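Local coordinates for protein succinyl-CoA:3-ketoacid-coenzyme A transferase subunit B (PDB 3CDK) that probably catalyses the transfer of coenzyme A from succinyl-CoA to a 3-oxo acid, yielding a 3-oxoacyl-CoA and succinate, at residues Gln17-Gly22 / Leu102-Gly107; Leu135-Lys140 / Gln168-Arg173; Met146-Lys151 / Glu200-Lys205; Asp177-Asp182 / Met188-Leu193. All coordinates share one frame; numbering follows the deposited sequence.

The four contacts run across one coenzyme A transferase domain. Interactions 1 and 2 lie near the centre of the folded chain, their centres about 12 Å apart. They meet at strand 102-105 and helix 132-138. Interactions 3 and 4 lie further out, with centres about 11 Å apart, where the hairpin of strands 179-184 and 187-193 leads into helix 199-204. Along the chain, interaction 1 closes first. Interactions 2 and 3 then interleave, and interaction 4 is nested inside the loop closed by interaction 3. Interactions 1 and 4 reach the same mixed sheet. R173 of interaction 2 has carboxylate partners in both, so salt bridges as well as strands join the inner region to the hairpin.

Interaction 1: residues Gln17-Gly22 / Leu102-Gly107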
loop_
_atom_site.group_PDB
_atom_site.type_symbol
_atom_site.label_atom_id
_atom_site.label_comp_id
_atom_site.label_asym_id
_atom_site.label_seq_id
_atom_site.Cartn_x
_atom_site.Cartn_y
_atom_site.Cartn_z
ATOM N N GLN B 17 -4.073 -5.520 -32.643
ATOM C CA GLN B 17 -3.490 -4.282 -33.138
ATOM C C GLN B 17 -3.427 -3.132 -32.134
ATOM O O GLN B 17 -2.833 -2.103 -32.427
ATOM C CB GLN B 17 -4.275 -3.815 -34.355
ATOM C CG GLN B 17 -4.508 -4.891 -35.394
ATOM C CD GLN B 17 -5.250 -4.358 -36.592
ATOM O OE1 GLN B 17 -5.321 -3.139 -36.802
ATOM N NE2 GLN B 17 -5.818 -5.262 -37.388
ATOM N N GLU B 18 -4.041 -3.291 -30.968
ATOM C CA GLU B 18 -3.993 -2.229 -29.979
ATOM C C GLU B 18 -2.738 -2.330 -29.098
ATOM O O GLU B 18 -2.309 -1.340 -28.473
ATOM C CB GLU B 18 -5.271 -2.189 -29.139
ATOM C CG GLU B 18 -6.580 -2.061 -29.933
ATOM C CD GLU B 18 -6.783 -0.704 -30.605
ATOM O OE1 GLU B 18 -6.779 0.324 -29.900
ATOM O OE2 GLU B 18 -6.976 -0.664 -31.848
ATOM N N ILE B 19 -2.132 -3.488 -29.092
ATOM C CA ILE B 19 -0.935 -3.694 -28.316
ATOM C C ILE B 19 0.308 -3.178 -29.049
ATOM O O ILE B 19 0.729 -3.735 -30.045
ATOM C CB ILE B 19 -0.860 -5.178 -28.003
ATOM C CG1 ILE B 19 -1.975 -5.516 -27.009
ATOM C CG2 ILE B 19 0.455 -5.525 -27.403
ATOM C CD1 ILE B 19 -2.675 -6.723 -27.358
ATOM N N LYS B 20 0.877 -2.085 -28.577
ATOM C CA LYS B 20 2.099 -1.603 -29.163
ATOM C C LYS B 20 3.252 -2.070 -28.271
ATOM O O LYS B 20 3.083 -2.241 -27.064
ATOM C CB LYS B 20 2.049 -0.074 -29.330
ATOM C CG LYS B 20 0.639 0.495 -29.539
ATOM C CD LYS B 20 0.004 0.060 -30.863
ATOM C CE LYS B 20 -0.213 1.235 -31.803
ATOM N NZ LYS B 20 1.046 1.690 -32.532
ATOM N N ASP B 21 4.416 -2.306 -28.873
ATOM C CA ASP B 21 5.579 -2.783 -28.120
ATOM C C ASP B 21 5.762 -2.000 -26.801
ATOM O O ASP B 21 5.559 -0.792 -26.771
ATOM C CB ASP B 21 6.848 -2.690 -28.983
ATOM C CG ASP B 21 7.989 -3.574 -28.454
ATOM O OD1 ASP B 21 7.828 -4.216 -27.392
ATOM O OD2 ASP B 21 9.055 -3.647 -29.103
ATOM N N GLY B 22 6.134 -2.692 -25.724
ATOM C CA GLY B 22 6.543 -2.025 -24.481
ATOM C C GLY B 22 5.424 -1.798 -23.487
ATOM O O GLY B 22 5.680 -1.506 -22.340
ATOM N N LEU B 102 -3.234 -0.105 -21.150
ATOM C CA LEU B 102 -4.335 -0.621 -21.934
ATOM C C LEU B 102 -5.069 -1.711 -21.197
ATOM O O LEU B 102 -4.450 -2.646 -20.669
ATOM C CB LEU B 102 -3.832 -1.185 -23.288
ATOM C CG LEU B 102 -4.906 -1.752 -24.226
ATOM C CD1 LEU B 102 -5.837 -0.633 -24.797
ATOM C CD2 LEU B 102 -4.305 -2.602 -25.341
ATOM N N ALA B 103 -6.391 -1.614 -21.187
ATOM C CA ALA B 103 -7.226 -2.706 -20.714
ATOM C C ALA B 103 -8.226 -3.023 -21.796
ATOM O O ALA B 103 -8.965 -2.145 -22.261
ATOM C CB ALA B 103 -7.929 -2.350 -19.432
ATOM N N ILE B 104 -8.208 -4.277 -22.235
ATOM C CA ILE B 104 -9.200 -4.759 -23.180
ATOM C C ILE B 104 -10.235 -5.533 -22.387
ATOM O O ILE B 104 -9.857 -6.398 -21.617
ATOM C CB ILE B 104 -8.532 -5.603 -24.279
ATOM C CG1 ILE B 104 -7.369 -4.803 -24.904
ATOM C CG2 ILE B 104 -9.549 -6.017 -25.344
ATOM C CD1 ILE B 104 -6.504 -5.596 -25.930
ATOM N N LEU B 105 -11.518 -5.183 -22.521
ATOM C CA LEU B 105 -12.616 -5.846 -21.746
ATOM C C LEU B 105 -13.743 -6.233 -22.654
ATOM O O LEU B 105 -13.924 -5.615 -23.697
ATOM C CB LEU B 105 -13.246 -4.930 -20.688
ATOM C CG LEU B 105 -12.422 -4.090 -19.709
ATOM C CD1 LEU B 105 -11.986 -2.809 -20.358
ATOM C CD2 LEU B 105 -13.255 -3.771 -18.435
ATOM N N GLY B 106 -14.531 -7.210 -22.210
ATOM C CA GLY B 106 -15.774 -7.590 -22.869
ATOM C C GLY B 106 -16.922 -6.673 -22.473
ATOM O O GLY B 106 -16.772 -5.795 -21.630
ATOM N N GLY B 107 -18.079 -6.847 -23.085
ATOM C CA GLY B 107 -19.174 -5.977 -22.739
ATOM C C GLY B 107 -20.494 -6.629 -22.993
ATOM O O GLY B 107 -20.604 -7.447 -23.891
#
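I19 and L102 meet where the loop after helix 5-16 returns to the sheet of this alpha/beta coenzyme A transferase fold. The loop runs on into strand 24-27, the parallel neighbour of strand 102-105. I19 and E18 pack on side chains of strand 102-105, and the contact is buried.

The contact is apolar packing. The CG of L102 is anti to its own backbone N (chi1 -179°), and its CD2 methyl is the part that reaches the loop. I19 CG1 lies 4.1 Å from L102 CD2, with the two side chains crossing at about a right angle. E18 contributes its CB and its backbone O, E18 CB lying 3.9 Å from L102 CD2.

The polar part lies elsewhere. E18 bends at chi2 (-70°), which takes its carboxylate away from the strand. There OE2 forms salt bridges with R14 and R173, and OE1 with R141. A buried acid is thus met by three arginines, which would be expected to favour its charged form. V35 and V43 also pack on I19, and P32 on I104. Further along the strand, I19 CD1 meets I104 CD1 methyl to methyl at 4.2 Å.

Interaction 2: residues Leu135-Lys140 / Gln168-Arg173; sequences LVNGAK and QKVVHR
V170 packs against V136 and forms the heart of this contact. It joins the last turn of helix 132-138 to the loop that leads into strand 173-175. Both valines are buried and point at each other, their side chains crossing obliquely. V170 CG2 lies 3.9 Å from V136 CB, while V170 CG1 lies 3.9 Å from V136 CG2. V170 CG1 is anti to its carbonyl carbon (chi1 -66°), and this methyl also reaches N137 OD1 at 3.7 Å. V170 CB sits 3.7 Å from V136 O. With an alanine in place of V170 both methyls go, and a gap is likely to open beside V136 and N137. L116 of strand 116-117 packs on both valines, and L105 of strand 102-105 also touches V136.

H172 makes the second point of contact, further along the chain, past the helix end. K140 O lies obliquely to the ring, 3.1 Å from H172 CE1. The ring has V170 O over one face, offset toward the rim and 3.7 Å above the plane. Its ND1 is hydrogen-bonded to the backbone N of I142, which helps set how the ring is turned. K140 starts out away from the loop and takes part through its backbone O.

The helix closes with L135 O accepting from both G138 N and A139 N. N137 lies at a subunit boundary, where it packs on the backbone of another protein chain of the assembly.

The chemistry is mostly dispersive: valine fits valine, and the imidazole is held through ND1 while its CE1 merely lies near K140 O.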
loop_
_atom_site.group_PDB
_atom_site.type_symbol
_atom_site.label_atom_id
_atom_site.label_comp_id
_atom_site.label_asym_id
_atom_site.label_seq_id
_atom_site.Cartn_x
_atom_site.Cartn_y
_atom_site.Cartn_z
ATOM N N LEU B 135 -10.243 -1.147 -13.373
ATOM C CA LEU B 135 -9.658 -1.161 -14.701
ATOM C C LEU B 135 -10.212 -0.048 -15.610
ATOM O O LEU B 135 -9.416 0.708 -16.225
ATOM C CB LEU B 135 -9.870 -2.543 -15.300
ATOM C CG LEU B 135 -8.667 -3.490 -15.534
ATOM C CD1 LEU B 135 -7.302 -2.892 -15.234
ATOM C CD2 LEU B 135 -8.815 -4.870 -14.908
ATOM N N VAL B 136 -11.546 0.114 -15.654
ATOM C CA VAL B 136 -12.123 1.058 -16.616
ATOM C C VAL B 136 -11.808 2.471 -16.243
ATOM O O VAL B 136 -11.778 3.351 -17.114
ATOM C CB VAL B 136 -13.653 0.923 -16.866
ATOM C CG1 VAL B 136 -13.977 -0.442 -17.370
ATOM C CG2 VAL B 136 -14.514 1.329 -15.647
ATOM N N ASN B 137 -11.562 2.706 -14.958
ATOM C CA ASN B 137 -11.220 4.061 -14.539
ATOM C C ASN B 137 -9.726 4.314 -14.498
ATOM O O ASN B 137 -9.319 5.444 -14.486
ATOM C CB ASN B 137 -11.897 4.433 -13.219
ATOM C CG ASN B 137 -13.410 4.373 -13.312
ATOM O OD1 ASN B 137 -14.037 5.193 -13.964
ATOM N ND2 ASN B 137 -13.994 3.371 -12.684
ATOM N N GLY B 138 -8.909 3.265 -14.538
ATOM C CA GLY B 138 -7.476 3.420 -14.325
ATOM C C GLY B 138 -6.528 3.183 -15.493
ATOM O O GLY B 138 -5.500 3.828 -15.585
ATOM N N ALA B 139 -6.848 2.247 -16.375
ATOM C CA ALA B 139 -6.026 2.043 -17.560
ATOM C C ALA B 139 -6.002 3.325 -18.412
ATOM O O ALA B 139 -7.012 4.023 -18.510
ATOM C CB ALA B 139 -6.539 0.884 -18.349
ATOM N N LYS B 140 -4.850 3.659 -18.993
ATOM C CA LYS B 140 -4.777 4.829 -19.850
ATOM C C LYS B 140 -5.740 4.689 -21.041
ATOM O O LYS B 140 -6.453 5.626 -21.381
ATOM C CB LYS B 140 -3.342 5.091 -20.339
ATOM C CG LYS B 140 -2.357 5.330 -19.220
ATOM C CD LYS B 140 -0.914 5.604 -19.708
ATOM C CE LYS B 140 0.064 4.781 -18.819
ATOM N NZ LYS B 140 1.253 5.545 -18.445
ATOM N N GLN B 168 -18.796 4.935 -16.247
ATOM C CA GLN B 168 -19.517 5.996 -16.903
ATOM C C GLN B 168 -18.543 6.735 -17.798
ATOM O O GLN B 168 -17.540 7.244 -17.289
ATOM C CB GLN B 168 -20.090 6.973 -15.875
ATOM C CG GLN B 168 -21.021 7.976 -16.504
ATOM C CD GLN B 168 -21.717 8.883 -15.499
ATOM O OE1 GLN B 168 -21.069 9.480 -14.629
ATOM N NE2 GLN B 168 -23.035 9.011 -15.625
ATOM N N LYS B 169 -18.827 6.807 -19.110
ATOM C CA LYS B 169 -17.949 7.507 -20.055
ATOM C C LYS B 169 -16.497 7.004 -19.998
ATOM O O LYS B 169 -15.577 7.805 -19.848
ATOM C CB LYS B 169 -17.946 9.010 -19.775
ATOM C CG LYS B 169 -19.146 9.768 -20.323
ATOM C CD LYS B 169 -19.056 11.268 -20.050
ATOM C CE LYS B 169 -20.460 11.793 -19.783
ATOM N NZ LYS B 169 -20.514 13.207 -19.287
ATOM N N VAL B 170 -16.296 5.695 -20.145
ATOM C CA VAL B 170 -14.973 5.108 -19.946
ATOM C C VAL B 170 -14.305 4.559 -21.231
ATOM O O VAL B 170 -13.089 4.511 -21.335
ATOM C CB VAL B 170 -15.008 4.055 -18.809
ATOM C CG1 VAL B 170 -15.308 4.747 -17.451
ATOM C CG2 VAL B 170 -16.063 3.001 -19.088
ATOM N N VAL B 171 -15.110 4.212 -22.225
ATOM C CA VAL B 171 -14.638 3.480 -23.385
ATOM C C VAL B 171 -13.986 4.444 -24.330
ATOM O O VAL B 171 -14.605 5.427 -24.702
ATOM C CB VAL B 171 -15.825 2.750 -24.065
ATOM C CG1 VAL B 171 -15.414 2.025 -25.320
ATOM C CG2 VAL B 171 -16.434 1.759 -23.047
ATOM N N HIS B 172 -12.724 4.187 -24.686
ATOM C CA HIS B 172 -12.050 4.990 -25.702
ATOM C C HIS B 172 -12.323 4.453 -27.104
ATOM O O HIS B 172 -12.509 5.226 -28.049
ATOM C CB HIS B 172 -10.538 5.070 -25.467
ATOM C CG HIS B 172 -10.155 5.704 -24.163
ATOM N ND1 HIS B 172 -9.753 4.969 -23.065
ATOM C CD2 HIS B 172 -10.135 6.999 -23.772
ATOM C CE1 HIS B 172 -9.491 5.786 -22.059
ATOM N NE2 HIS B 172 -9.716 7.022 -22.461
ATOM N N ARG B 173 -12.355 3.131 -27.246
ATOM C CA ARG B 173 -12.563 2.526 -28.548
ATOM C C ARG B 173 -13.433 1.296 -28.396
ATOM O O ARG B 173 -13.190 0.493 -27.502
ATOM C CB ARG B 173 -11.211 2.155 -29.179
ATOM C CG ARG B 173 -11.330 1.287 -30.403
ATOM C CD ARG B 173 -10.119 1.372 -31.305
ATOM N NE ARG B 173 -9.997 2.671 -31.970
ATOM C CZ ARG B 173 -8.924 3.067 -32.646
ATOM N NH1 ARG B 173 -7.876 2.273 -32.743
ATOM N NH2 ARG B 173 -8.898 4.255 -33.213
#

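Interaction 3: residues Met146-Lys151 / Glu200-Lys205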
loop_
_atom_site.group_PDB
_atom_site.type_symbol
_atom_site.label_atom_id
_atom_site.label_comp_id
_atom_site.label_asym_id
_atom_site.label_seq_id
_atom_site.Cartn_x
_atom_site.Cartn_y
_atom_site.Cartn_z
ATOM N N MET B 146 -16.946 -6.522 -28.424
ATOM C CA MET B 146 -18.288 -6.996 -28.163
ATOM C C MET B 146 -19.039 -7.304 -29.465
ATOM O O MET B 146 -18.907 -6.565 -30.445
ATOM C CB MET B 146 -19.028 -5.925 -27.370
ATOM C CG MET B 146 -20.398 -6.327 -26.842
ATOM S SD MET B 146 -21.097 -4.947 -25.897
ATOM C CE MET B 146 -21.455 -3.733 -27.187
ATOM N N GLU B 147 -19.810 -8.401 -29.472
ATOM C CA GLU B 147 -20.710 -8.696 -30.573
ATOM C C GLU B 147 -21.693 -7.528 -30.650
ATOM O O GLU B 147 -22.142 -7.008 -29.627
ATOM C CB GLU B 147 -21.429 -10.043 -30.399
ATOM C CG GLU B 147 -21.151 -11.001 -31.562
ATOM C CD GLU B 147 -22.400 -11.647 -32.180
ATOM O OE1 GLU B 147 -22.796 -12.732 -31.685
ATOM O OE2 GLU B 147 -22.960 -11.102 -33.184
ATOM N N HIS B 148 -21.961 -7.081 -31.865
ATOM C CA HIS B 148 -22.751 -5.886 -32.100
ATOM C C HIS B 148 -24.214 -6.104 -31.715
ATOM O O HIS B 148 -24.870 -5.193 -31.200
ATOM C CB HIS B 148 -22.650 -5.528 -33.589
ATOM C CG HIS B 148 -22.885 -4.083 -33.894
ATOM N ND1 HIS B 148 -21.854 -3.186 -34.087
ATOM C CD2 HIS B 148 -24.033 -3.384 -34.074
ATOM C CE1 HIS B 148 -22.358 -1.994 -34.355
ATOM N NE2 HIS B 148 -23.678 -2.086 -34.355
ATOM N N VAL B 149 -24.689 -7.330 -31.956
ATOM C CA VAL B 149 -26.087 -7.734 -31.855
ATOM C C VAL B 149 -26.214 -8.966 -30.956
ATOM O O VAL B 149 -25.338 -9.840 -30.964
ATOM C CB VAL B 149 -26.647 -8.031 -33.270
ATOM C CG1 VAL B 149 -27.929 -8.809 -33.226
ATOM C CG2 VAL B 149 -26.884 -6.733 -34.025
ATOM N N ASN B 150 -27.298 -9.018 -30.179
ATOM C CA ASN B 150 -27.614 -10.171 -29.304
ATOM C C ASN B 150 -28.403 -11.265 -30.055
ATOM O O ASN B 150 -28.806 -11.065 -31.215
ATOM C CB ASN B 150 -28.360 -9.712 -28.036
ATOM C CG ASN B 150 -29.832 -9.323 -28.302
ATOM O OD1 ASN B 150 -30.394 -9.569 -29.379
ATOM N ND2 ASN B 150 -30.460 -8.713 -27.301
ATOM N N LYS B 151 -28.639 -12.401 -29.395
ATOM C CA LYS B 151 -29.360 -13.545 -30.016
ATOM C C LYS B 151 -30.683 -13.113 -30.628
ATOM O O LYS B 151 -30.970 -13.443 -31.782
ATOM C CB LYS B 151 -29.619 -14.693 -29.022
ATOM C CG LYS B 151 -29.065 -14.524 -27.587
ATOM C CD LYS B 151 -27.610 -14.044 -27.523
ATOM C CE LYS B 151 -27.394 -13.277 -26.232
ATOM N NZ LYS B 151 -26.202 -12.406 -26.316
ATOM N N GLU B 200 -24.656 1.987 -43.859
ATOM C CA GLU B 200 -26.070 1.671 -43.737
ATOM C C GLU B 200 -26.262 0.573 -42.696
ATOM O O GLU B 200 -26.833 0.816 -41.641
ATOM C CB GLU B 200 -26.672 1.286 -45.083
ATOM C CG GLU B 200 -27.393 2.409 -45.791
ATOM C CD GLU B 200 -28.782 1.969 -46.283
ATOM O OE1 GLU B 200 -29.583 1.567 -45.391
ATOM O OE2 GLU B 200 -29.074 2.014 -47.530
ATOM N N GLU B 201 -25.724 -0.608 -42.975
ATOM C CA GLU B 201 -25.837 -1.743 -42.066
ATOM C C GLU B 201 -25.633 -1.337 -40.634
ATOM O O GLU B 201 -26.397 -1.751 -39.769
ATOM C CB GLU B 201 -24.818 -2.823 -42.401
ATOM C CG GLU B 201 -24.973 -4.063 -41.546
ATOM C CD GLU B 201 -24.271 -5.265 -42.115
ATOM O OE1 GLU B 201 -24.070 -5.324 -43.346
ATOM O OE2 GLU B 201 -23.934 -6.169 -41.336
ATOM N N VAL B 202 -24.598 -0.532 -40.395
ATOM C CA VAL B 202 -24.234 -0.088 -39.051
ATOM C C VAL B 202 -25.260 0.864 -38.428
ATOM O O VAL B 202 -25.460 0.822 -37.226
ATOM C CB VAL B 202 -22.830 0.572 -39.008
ATOM C CG1 VAL B 202 -22.489 0.973 -37.565
ATOM C CG2 VAL B 202 -21.790 -0.367 -39.540
ATOM N N TYR B 203 -25.874 1.732 -39.242
ATOM C CA TYR B 203 -27.047 2.504 -38.809
ATOM C C TYR B 203 -28.126 1.527 -38.427
ATOM O O TYR B 203 -28.499 1.454 -37.266
ATOM C CB TYR B 203 -27.618 3.430 -39.897
ATOM C CG TYR B 203 -26.883 4.729 -40.170
ATOM C CD1 TYR B 203 -26.127 5.381 -39.182
ATOM C CD2 TYR B 203 -26.977 5.342 -41.443
ATOM C CE1 TYR B 203 -25.448 6.605 -39.461
ATOM C CE2 TYR B 203 -26.321 6.561 -41.732
ATOM C CZ TYR B 203 -25.556 7.173 -40.734
ATOM O OH TYR B 203 -24.927 8.359 -41.029
ATOM N N GLU B 204 -28.608 0.766 -39.406
ATOM C CA GLU B 204 -29.668 -0.207 -39.177
ATOM C C GLU B 204 -29.400 -0.990 -37.891
ATOM O O GLU B 204 -30.314 -1.266 -37.118
ATOM C CB GLU B 204 -29.827 -1.155 -40.365
ATOM C CG GLU B 204 -30.578 -0.519 -41.550
ATOM C CD GLU B 204 -30.415 -1.268 -42.898
ATOM O OE1 GLU B 204 -29.603 -2.220 -42.987
ATOM O OE2 GLU B 204 -31.097 -0.887 -43.876
ATOM N N LYS B 205 -28.143 -1.310 -37.636
ATOM C CA LYS B 205 -27.860 -2.190 -36.530
ATOM C C LYS B 205 -27.459 -1.508 -35.211
ATOM O O LYS B 205 -27.044 -2.194 -34.290
ATOM C CB LYS B 205 -26.846 -3.256 -36.956
ATOM C CG LYS B 205 -27.491 -4.335 -37.811
ATOM C CD LYS B 205 -26.558 -5.484 -38.133
ATOM C CE LYS B 205 -27.214 -6.397 -39.135
ATOM N NZ LYS B 205 -26.235 -7.387 -39.597
#
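H148 reaches from the loop after strand 141-145 to the C-terminal end of helix 199-204. Its CG is anti to the backbone N (chi1 -155°), and the ring is carried toward the helix. K205 O lies at the ring edge, near its plane, 3.2 Å from H148 CD2. H148 CE1 approaches V202 CG1 at 4.4 Å. T176 OG1 is hydrogen-bonded to ND1 and T206 OG1 to NE2, so both ring nitrogens are held and the ring is fixed in rotation. With an alanine here, both threonine hydroxyls would probably lose this partner and a gap would be likely beside V202 and K205.

K205 is the first residue past the helix. Its chain runs extended beyond CG, which lets V149 CG2 touch K205 CD at 4.3 Å. The ammonium end is held within the helix segment by a salt bridge, K205 NZ to E201 OE2 at 3.1 Å. The nitrogen comes from above the carboxylate plane, 49° out of it.

H148 N is also hydrogen-bonded to D177 OD1, next to the hairpin. V202 packs on F181, L190 and L193. The helix end thus borders both the 146-151 loop and the hairpin of strands 179-184 and 187-193, and H148 touches F181 as well.

Interaction 4: residues Asp177-Asp182 / Met188-Leu193; sequences DLAVFD and MTLTEL
F181 lies between L190 and M188 at the apolar centre of this beta hairpin. L190 CD1 lies over one ring face, offset toward the rim and 4.0 Å above the plane. M188 SD lies over the opposite face, 4.2 Å from the ring centroid, as a Met-aromatic contact. M188 CG is anti to the backbone N (chi1 -174°), and CG itself meets F181 CD1 at 3.6 Å. A179 CB extends the patch to L190 CD1. The ring of F210 also meets F181.

The backbones pair antiparallel around this core. V180 N is hydrogen-bonded to E192 O at 3.0 Å, with a nearly straight N-H...O angle of 172°. T191 and E192 both face V180, which makes a classic beta bulge. V180 O accepts T191 N at 2.9 Å and, weakly, E192 N. Beyond the bulge D182 and T189 exchange two hydrogen bonds.

V180, D182, T189 and E192 lie on the other sheet face. E192 runs alongside V180, and its carboxylate forms a salt bridge with R14. T191 CG2 approaches D182 OD1 at 3.6 Å, while that same oxygen pairs with R173. D182 and E192 are like charges, but each has an arginine, which would be expected to ease their repulsion.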
loop_
_atom_site.group_PDB
_atom_site.type_symbol
_atom_site.label_atom_id
_atom_site.label_comp_id
_atom_site.label_asym_id
_atom_site.label_seq_id
_atom_site.Cartn_x
_atom_site.Cartn_y
_atom_site.Cartn_z
ATOM N N ASP B 177 -17.933 -7.044 -34.264
ATOM C CA ASP B 177 -17.712 -7.911 -35.409
ATOM C C ASP B 177 -18.045 -7.134 -36.664
ATOM O O ASP B 177 -17.778 -7.584 -37.780
ATOM C CB ASP B 177 -18.593 -9.172 -35.328
ATOM C CG ASP B 177 -20.013 -8.880 -34.835
ATOM O OD1 ASP B 177 -20.215 -7.910 -34.062
ATOM O OD2 ASP B 177 -20.927 -9.638 -35.216
ATOM N N LEU B 178 -18.640 -5.959 -36.469
ATOM C CA LEU B 178 -19.105 -5.147 -37.590
ATOM C C LEU B 178 -18.296 -3.872 -37.765
ATOM O O LEU B 178 -17.995 -3.474 -38.907
ATOM C CB LEU B 178 -20.582 -4.796 -37.408
ATOM C CG LEU B 178 -21.663 -5.770 -37.923
ATOM C CD1 LEU B 178 -21.334 -7.295 -37.865
ATOM C CD2 LEU B 178 -22.983 -5.450 -37.223
ATOM N N ALA B 179 -17.920 -3.244 -36.646
ATOM C CA ALA B 179 -17.429 -1.877 -36.701
ATOM C C ALA B 179 -16.396 -1.549 -35.669
ATOM O O ALA B 179 -16.225 -2.275 -34.681
ATOM C CB ALA B 179 -18.583 -0.910 -36.583
ATOM N N VAL B 180 -15.702 -0.443 -35.903
ATOM C CA VAL B 180 -14.884 0.146 -34.873
ATOM C C VAL B 180 -15.400 1.558 -34.587
ATOM O O VAL B 180 -15.704 2.322 -35.535
ATOM C CB VAL B 180 -13.418 0.201 -35.281
ATOM C CG1 VAL B 180 -12.541 0.563 -34.057
ATOM C CG2 VAL B 180 -12.997 -1.119 -35.891
ATOM N N PHE B 181 -15.502 1.880 -33.295
ATOM C CA PHE B 181 -15.990 3.179 -32.830
ATOM C C PHE B 181 -15.003 3.829 -31.903
ATOM O O PHE B 181 -14.455 3.163 -31.043
ATOM C CB PHE B 181 -17.296 3.032 -32.051
ATOM C CG PHE B 181 -18.480 2.659 -32.900
ATOM C CD1 PHE B 181 -19.170 3.635 -33.625
ATOM C CD2 PHE B 181 -18.911 1.332 -32.967
ATOM C CE1 PHE B 181 -20.272 3.295 -34.398
ATOM C CE2 PHE B 181 -20.000 0.982 -33.739
ATOM C CZ PHE B 181 -20.688 1.962 -34.452
ATOM N N ASP B 182 -14.806 5.136 -32.060
ATOM C CA ASP B 182 -13.967 5.945 -31.159
ATOM C C ASP B 182 -14.879 6.853 -30.346
ATOM O O ASP B 182 -15.952 7.246 -30.819
ATOM C CB ASP B 182 -12.977 6.814 -31.947
ATOM C CG ASP B 182 -11.780 6.028 -32.521
ATOM O OD1 ASP B 182 -11.677 4.794 -32.329
ATOM O OD2 ASP B 182 -10.911 6.678 -33.162
ATOM N N MET B 188 -19.705 9.626 -30.044
ATOM C CA MET B 188 -19.280 8.406 -30.694
ATOM C C MET B 188 -19.136 8.664 -32.195
ATOM O O MET B 188 -19.926 9.401 -32.809
ATOM C CB MET B 188 -20.280 7.288 -30.416
ATOM C CG MET B 188 -19.872 5.920 -30.915
ATOM S SD MET B 188 -21.032 4.587 -30.512
ATOM C CE MET B 188 -22.519 5.106 -31.333
ATOM N N THR B 189 -18.118 8.044 -32.785
ATOM C CA THR B 189 -17.792 8.254 -34.175
ATOM C C THR B 189 -17.427 6.929 -34.792
ATOM O O THR B 189 -16.590 6.199 -34.276
ATOM C CB THR B 189 -16.616 9.209 -34.294
ATOM O OG1 THR B 189 -16.993 10.484 -33.758
ATOM C CG2 THR B 189 -16.186 9.366 -35.737
ATOM N N LEU B 190 -18.077 6.605 -35.896
ATOM C CA LEU B 190 -17.782 5.365 -36.552
ATOM C C LEU B 190 -16.521 5.577 -37.336
ATOM O O LEU B 190 -16.415 6.507 -38.132
ATOM C CB LEU B 190 -18.942 4.947 -37.431
ATOM C CG LEU B 190 -18.715 3.845 -38.454
ATOM C CD1 LEU B 190 -18.240 2.554 -37.809
ATOM C CD2 LEU B 190 -20.020 3.650 -39.175
ATOM N N THR B 191 -15.564 4.692 -37.125
ATOM C CA THR B 191 -14.189 4.977 -37.503
ATOM C C THR B 191 -13.574 3.982 -38.529
ATOM O O THR B 191 -12.762 4.374 -39.366
ATOM C CB THR B 191 -13.346 5.198 -36.204
ATOM O OG1 THR B 191 -12.287 6.115 -36.464
ATOM C CG2 THR B 191 -12.799 3.901 -35.627
ATOM N N GLU B 192 -13.965 2.711 -38.445
ATOM C CA GLU B 192 -13.601 1.672 -39.413
ATOM C C GLU B 192 -14.715 0.658 -39.490
ATOM O O GLU B 192 -15.647 0.643 -38.675
ATOM C CB GLU B 192 -12.352 0.869 -39.050
ATOM C CG GLU B 192 -11.266 1.516 -38.199
ATOM C CD GLU B 192 -10.138 0.524 -37.891
ATOM O OE1 GLU B 192 -10.020 -0.510 -38.608
ATOM O OE2 GLU B 192 -9.374 0.774 -36.936
ATOM N N LEU B 193 -14.565 -0.244 -40.451
ATOM C CA LEU B 193 -15.616 -1.168 -40.824
ATOM C C LEU B 193 -15.007 -2.545 -41.046
ATOM O O LEU B 193 -13.937 -2.653 -41.649
ATOM C CB LEU B 193 -16.262 -0.653 -42.104
ATOM C CG LEU B 193 -17.753 -0.334 -42.196
ATOM C CD1 LEU B 193 -18.276 0.294 -40.943
ATOM C CD2 LEU B 193 -18.006 0.590 -43.364
#